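Local coordinates for protein putative Acetyltransferase (Pyrococcus horikoshii, PDB 3DDD) that binds coenzyme A and probably transfers acyl groups, as a member of the GNAT acetyltransferase family, at residues K172-K177 with V217-R222; D181-V186 with D277-I282. One frame throughout, in Å; residues are numbered along the deposited sequence. Where two conformers were deposited one is given.

Contact 1: K172-K177 with V217-R222; sequences KEIDKK and VADSPR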
loop_
_atom_site.group_PDB
_atom_site.type_symbol
_atom_site.label_atom_id
_atom_site.label_comp_id
_atom_site.label_asym_id
_atom_site.label_seq_id
_atom_site.Cartn_x
_atom_site.Cartn_y
_atom_site.Cartn_z
ATOM N N LYS A 172 13.941 12.031 4.020
ATOM C CA LYS A 172 14.334 11.086 2.990
ATOM C C LYS A 172 15.285 10.037 3.553
ATOM O O LYS A 172 15.149 8.861 3.258
ATOM C CB LYS A 172 14.979 11.801 1.797
ATOM C CG LYS A 172 14.073 12.829 1.122
ATOM C CD LYS A 172 14.736 13.570 -0.057
ATOM C CE LYS A 172 13.674 14.393 -0.780
ATOM N NZ LYS A 172 14.241 15.506 -1.569
ATOM N N GLU A 173 16.232 10.464 4.380
ATOM C CA GLU A 173 17.215 9.558 4.992
ATOM C C GLU A 173 16.614 8.603 6.022
ATOM O O GLU A 173 16.891 7.419 6.000
ATOM C CB GLU A 173 18.359 10.362 5.617
ATOM C CG GLU A 173 19.408 10.804 4.584
ATOM C CD GLU A 173 20.126 12.097 4.952
ATOM O OE1 GLU A 173 20.393 12.323 6.163
ATOM O OE2 GLU A 173 20.447 12.887 4.013
ATOM N N ILE A 174 15.790 9.114 6.926
ATOM C CA ILE A 174 15.139 8.246 7.921
ATOM C C ILE A 174 14.122 7.276 7.285
ATOM O O ILE A 174 13.967 6.156 7.753
ATOM C CB ILE A 174 14.538 9.068 9.110
ATOM C CG1 ILE A 174 14.418 8.170 10.341
ATOM C CG2 ILE A 174 13.196 9.758 8.712
ATOM C CD1 ILE A 174 13.840 8.880 11.562
ATOM N N ASP A 175 13.474 7.667 6.192
ATOM C CA ASP A 175 12.541 6.761 5.509
ATOM C C ASP A 175 13.270 5.648 4.760
ATOM O O ASP A 175 12.853 4.477 4.757
ATOM C CB ASP A 175 11.607 7.532 4.578
ATOM C CG ASP A 175 10.442 6.695 4.139
ATOM O OD1 ASP A 175 9.674 6.251 5.019
ATOM O OD2 ASP A 175 10.325 6.433 2.930
ATOM N N LYS A 176 14.384 6.004 4.155
ATOM C CA LYS A 176 15.226 5.042 3.463
ATOM C C LYS A 176 15.726 3.969 4.454
ATOM O O LYS A 176 15.799 2.775 4.142
ATOM C CB LYS A 176 16.368 5.809 2.755
ATOM C CG LYS A 176 17.567 5.004 2.276
ATOM C CD LYS A 176 17.284 4.267 0.973
ATOM C CE LYS A 176 18.420 3.305 0.566
ATOM N NZ LYS A 176 18.136 2.760 -0.804
ATOM N N LYS A 177 16.069 4.404 5.652
ATOM C CA LYS A 177 16.506 3.522 6.720
ATOM C C LYS A 177 15.351 2.601 7.219
ATOM O O LYS A 177 15.528 1.398 7.380
ATOM C CB LYS A 177 17.066 4.423 7.826
ATOM C CG LYS A 177 17.740 3.767 8.986
ATOM C CD LYS A 177 18.329 4.851 9.936
ATOM N N VAL A 217 7.365 6.987 10.857
ATOM C CA VAL A 217 8.746 6.594 11.145
ATOM C C VAL A 217 9.312 7.506 12.247
ATOM O O VAL A 217 9.144 8.729 12.178
ATOM C CB VAL A 217 9.636 6.662 9.879
ATOM C CG1 VAL A 217 11.088 6.203 10.178
ATOM C CG2 VAL A 217 9.023 5.795 8.779
ATOM N N ALA A 218 9.902 6.908 13.281
ATOM C CA ALA A 218 10.462 7.667 14.423
ATOM C C ALA A 218 11.635 6.952 15.064
ATOM O O ALA A 218 11.586 5.739 15.263
ATOM C CB ALA A 218 9.405 7.923 15.489
ATOM N N ASP A 219 12.669 7.717 15.418
ATOM C CA ASP A 219 13.842 7.194 16.143
ATOM C C ASP A 219 13.537 6.755 17.570
ATOM O O ASP A 219 14.341 6.021 18.152
ATOM C CB ASP A 219 14.970 8.248 16.226
ATOM C CG ASP A 219 15.892 8.258 14.995
ATOM O OD1 ASP A 219 16.009 7.232 14.269
ATOM O OD2 ASP A 219 16.534 9.319 14.766
ATOM N N SER A 220 12.436 7.235 18.159
ATOM C CA SER A 220 12.000 6.753 19.483
ATOM C C SER A 220 10.493 6.680 19.631
ATOM O O SER A 220 9.760 7.364 18.931
ATOM C CB SER A 220 12.563 7.624 20.616
ATOM O OG SER A 220 12.071 8.941 20.553
ATOM N N PRO A 221 10.017 5.839 20.551
ATOM C CA PRO A 221 8.589 5.822 20.826
ATOM C C PRO A 221 8.023 7.157 21.256
ATOM O O PRO A 221 6.875 7.453 20.918
ATOM C CB PRO A 221 8.462 4.802 21.955
ATOM C CG PRO A 221 9.650 3.880 21.744
ATOM C CD PRO A 221 10.744 4.817 21.335
ATOM N N ARG A 222 8.785 7.962 22.002
ATOM C CA ARG A 222 8.244 9.255 22.435
ATOM C C ARG A 222 8.034 10.212 21.272
ATOM O O ARG A 222 7.039 10.902 21.256
ATOM C CB ARG A 222 9.032 9.925 23.563
ATOM C CG ARG A 222 10.486 10.152 23.316
ATOM C CD ARG A 222 11.064 11.184 24.329
ATOM N NE ARG A 222 10.847 12.530 23.820
ATOM C CZ ARG A 222 11.613 13.135 22.914
ATOM N NH1 ARG A 222 12.694 12.539 22.405
ATOM N NH2 ARG A 222 11.293 14.356 22.515
#
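Ile174 and Val217 meet where helix 169-179 packs against the end of strand 212-218, on the face of the sheet, a helix-on-sheet contact within a GNAT-family domain. The two side chains run antiparallel, alongside one another. The nearest branches are Ile174 CG1 and Val217 CG1, 3.9 Å apart. CG1 of Ile174 is turned away from the backbone nitrogen (chi1 -156°), and chi2 is fully extended. This carries CD1 out beyond Val217 to the turn that follows the strand. There the CD1 methyl of Ile174 is in van der Waals contact with Asp219 OD1, 3.8 Å away. Val217 CG1 also reaches back to the helix backbone, at 3.8 Å from Ile174 O.

The other branch of Val217 has a different neighbour. The Asp175 side chain lies athwart that of Val217, nearly perpendicular to it. The polar end of Asp175 is engaged by Arg183, which forms a salt bridge to OD2. Phe205 of strand 204-209 touches Ile174, Asp175 and Val217, and Ile278 also packs on Ile174 and Val217. These two residues add apolar cover, with the paired Asp175 carboxylate beside Val217. Asp219 sits at the exposed margin.

Past the turn, Ser220 is the N-cap of helix 221-233, with a weak bond from Val223 N to its OG. Beside the buried carboxylate, the methyl Val217 CG2 lies 3.8 Å from Asp175 OD1.

Contact 2: D181-V186 with D277-I282; sequences DDRIRV and DIYYGI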
loop_
_atom_site.group_PDB
_atom_site.type_symbol
_atom_site.label_atom_id
_atom_site.label_comp_id
_atom_site.label_asym_id
_atom_site.label_seq_id
_atom_site.Cartn_x
_atom_site.Cartn_y
_atom_site.Cartn_z
ATOM N N ASP A 181 14.470 1.355 1.208
ATOM C CA ASP A 181 14.434 1.721 -0.199
ATOM C C ASP A 181 13.901 3.117 -0.348
ATOM O O ASP A 181 13.502 3.740 0.649
ATOM C CB ASP A 181 13.563 0.724 -0.988
ATOM C CG ASP A 181 14.033 0.516 -2.418
ATOM O OD1 ASP A 181 14.394 1.483 -3.099
ATOM O OD2 ASP A 181 14.019 -0.630 -2.873
ATOM N N ASP A 182 13.900 3.593 -1.603
ATOM C CA ASP A 182 13.484 4.939 -1.964
ATOM C C ASP A 182 12.052 4.930 -2.493
ATOM O O ASP A 182 11.796 4.432 -3.607
ATOM C CB ASP A 182 14.457 5.534 -3.001
ATOM C CG ASP A 182 14.044 6.937 -3.486
ATOM O OD1 ASP A 182 12.936 7.407 -3.149
ATOM O OD2 ASP A 182 14.823 7.563 -4.239
ATOM N N ARG A 183 11.129 5.478 -1.688
ATOM C CA ARG A 183 9.722 5.653 -2.087
ATOM C C ARG A 183 9.270 7.114 -1.970
ATOM O O ARG A 183 8.097 7.399 -1.802
ATOM C CB ARG A 183 8.804 4.787 -1.232
ATOM C CG ARG A 183 9.018 5.002 0.269
ATOM C CD ARG A 183 7.802 4.816 1.063
ATOM N NE ARG A 183 8.180 4.762 2.457
ATOM C CZ ARG A 183 7.651 3.968 3.373
ATOM N NH1 ARG A 183 6.627 3.222 3.093
ATOM N NH2 ARG A 183 8.130 3.989 4.615
ATOM N N ILE A 184 10.200 8.043 -2.096
ATOM C CA ILE A 184 9.911 9.450 -1.891
ATOM C C ILE A 184 8.901 9.949 -2.915
ATOM O O ILE A 184 8.128 10.869 -2.625
ATOM C CB ILE A 184 11.221 10.280 -1.945
ATOM C CG1 ILE A 184 12.114 9.914 -0.757
ATOM C CG2 ILE A 184 10.937 11.827 -2.026
ATOM C CD1 ILE A 184 11.413 9.893 0.622
ATOM N N ARG A 185 8.903 9.357 -4.108
ATOM C CA ARG A 185 7.964 9.768 -5.158
ATOM C C ARG A 185 6.521 9.448 -4.786
ATOM O O ARG A 185 5.598 10.102 -5.208
ATOM C CB ARG A 185 8.360 9.183 -6.518
ATOM C CG ARG A 185 8.013 7.731 -6.732
ATOM C CD ARG A 185 8.242 7.379 -8.214
ATOM N NE ARG A 185 7.523 6.177 -8.586
ATOM C CZ ARG A 185 7.914 4.945 -8.272
ATOM N NH1 ARG A 185 9.032 4.748 -7.599
ATOM N NH2 ARG A 185 7.169 3.894 -8.617
ATOM N N VAL A 186 6.334 8.451 -3.946
ATOM C CA VAL A 186 5.018 8.119 -3.438
ATOM C C VAL A 186 4.558 9.185 -2.426
ATOM O O VAL A 186 3.452 9.744 -2.538
ATOM C CB VAL A 186 5.035 6.680 -2.842
ATOM C CG1 VAL A 186 3.647 6.242 -2.441
ATOM C CG2 VAL A 186 5.575 5.735 -3.906
ATOM N N ASP A 277 12.127 -1.484 13.574
ATOM C CA ASP A 277 11.987 -0.943 14.927
ATOM C C ASP A 277 11.627 0.539 14.916
ATOM O O ASP A 277 10.925 1.013 15.807
ATOM C CB ASP A 277 13.240 -1.219 15.812
ATOM C CG ASP A 277 14.533 -0.623 15.256
ATOM O OD1 ASP A 277 15.048 -1.164 14.259
ATOM O OD2 ASP A 277 15.066 0.353 15.841
ATOM N N ILE A 278 12.048 1.261 13.880
ATOM C CA ILE A 278 11.664 2.683 13.744
ATOM C C ILE A 278 10.440 2.925 12.865
ATOM O O ILE A 278 10.037 4.075 12.647
ATOM C CB ILE A 278 12.846 3.603 13.290
ATOM C CG1 ILE A 278 13.343 3.299 11.867
ATOM C CG2 ILE A 278 13.985 3.543 14.329
ATOM C CD1 ILE A 278 14.222 4.432 11.309
ATOM N N TYR A 279 9.873 1.833 12.349
ATOM C CA TYR A 279 8.857 1.864 11.319
ATOM C C TYR A 279 7.560 1.487 11.995
ATOM O O TYR A 279 7.356 0.303 12.309
ATOM C CB TYR A 279 9.194 0.859 10.217
ATOM C CG TYR A 279 8.365 0.943 8.937
ATOM C CD1 TYR A 279 7.636 2.083 8.598
ATOM C CD2 TYR A 279 8.397 -0.081 8.027
ATOM C CE1 TYR A 279 6.942 2.153 7.386
ATOM C CE2 TYR A 279 7.708 -0.021 6.820
ATOM C CZ TYR A 279 6.987 1.092 6.503
ATOM O OH TYR A 279 6.297 1.135 5.309
ATOM N N TYR A 280 6.713 2.497 12.241
ATOM C CA TYR A 280 5.526 2.359 13.094
ATOM C C TYR A 280 4.253 2.172 12.302
ATOM O O TYR A 280 3.360 1.516 12.768
ATOM C CB TYR A 280 5.348 3.577 14.009
ATOM C CG TYR A 280 6.312 3.605 15.150
ATOM C CD1 TYR A 280 7.621 4.018 14.963
ATOM C CD2 TYR A 280 5.935 3.178 16.405
ATOM C CE1 TYR A 280 8.534 4.016 16.002
ATOM C CE2 TYR A 280 6.854 3.164 17.460
ATOM C CZ TYR A 280 8.142 3.594 17.249
ATOM O OH TYR A 280 9.056 3.598 18.284
ATOM N N GLY A 281 4.186 2.764 11.117
ATOM C CA GLY A 281 3.001 2.732 10.291
ATOM C C GLY A 281 3.426 2.639 8.842
ATOM O O GLY A 281 4.162 3.499 8.335
ATOM N N ILE A 282 2.979 1.590 8.162
ATOM C CA ILE A 282 3.331 1.430 6.767
ATOM C C ILE A 282 2.566 2.474 5.958
ATOM O O ILE A 282 1.546 3.017 6.402
ATOM C CB ILE A 282 3.122 -0.037 6.253
ATOM C CG1 ILE A 282 1.657 -0.391 6.040
ATOM C CG2 ILE A 282 3.772 -1.072 7.185
ATOM C CD1 ILE A 282 1.498 -1.702 5.256
#
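Arg183 reaches in from the start of helix 184-192 and Tyr279 from its strand, and one hydrogen bond joins them. Arg183 NH1 donates to Tyr279 OH over 3.1 Å, with an N-H...O angle of 155°. The hydroxyl lies near the guanidinium plane, at its edge. The guanidinium and ring planes are turned 71° apart. Arg183 NH2 comes close to the ring obliquely, 3.5 Å from Tyr279 CE1.

Both groups have further partners. Arg183 NE is taken up by Asp175, and Phe179 adds a cation-pi contact. Tyr279 OH is also bonded to the C-terminal carboxylate, through Gly288 OXT. The buried hydroxyl is therefore gripped by the guanidinium and by the chain end. This cation and this carboxylate probably polarise it.

Torsions bring the two groups together. Arg183 has chi1 at 53°, and its chain bends at chi2 before running on to the tyrosine. The Tyr279 ring swings away from its own backbone nitrogen, toward the arginine. Arg183 is also the N-cap residue of its helix. Asp182 OD1 accepts from Ile184 N at 3.0 Å, an Asx turn that leads into helix 184-192. Beyond Tyr279, Tyr280 and Gly281 both face Leu216. This is a classic beta bulge where strand 279-281 pairs antiparallel with strand 212-218 in this GNAT-family domain.

Overall arrangement
From the N terminus, the chain first passes the CoA-binding region, which lies away from both contacts. Helix 169-179 then supplies the first half of contact 1, and the start of helix 184-192 the first half of contact 2. Contact 1 closes at 217-222, after strands 196-200 and 204-209, at the end of strand 212-218. Contact 2 closes last, at 277-282, so the two loops cross rather than nest. Their centres are 8 Å apart. Strands 212-218 and 279-281 are antiparallel neighbours, joined by a probable hydrogen bond from Ala218 N to Ile278 O, 2.9 Å long. Both contacts reach the same sheet, and they tie two consecutive helices to it.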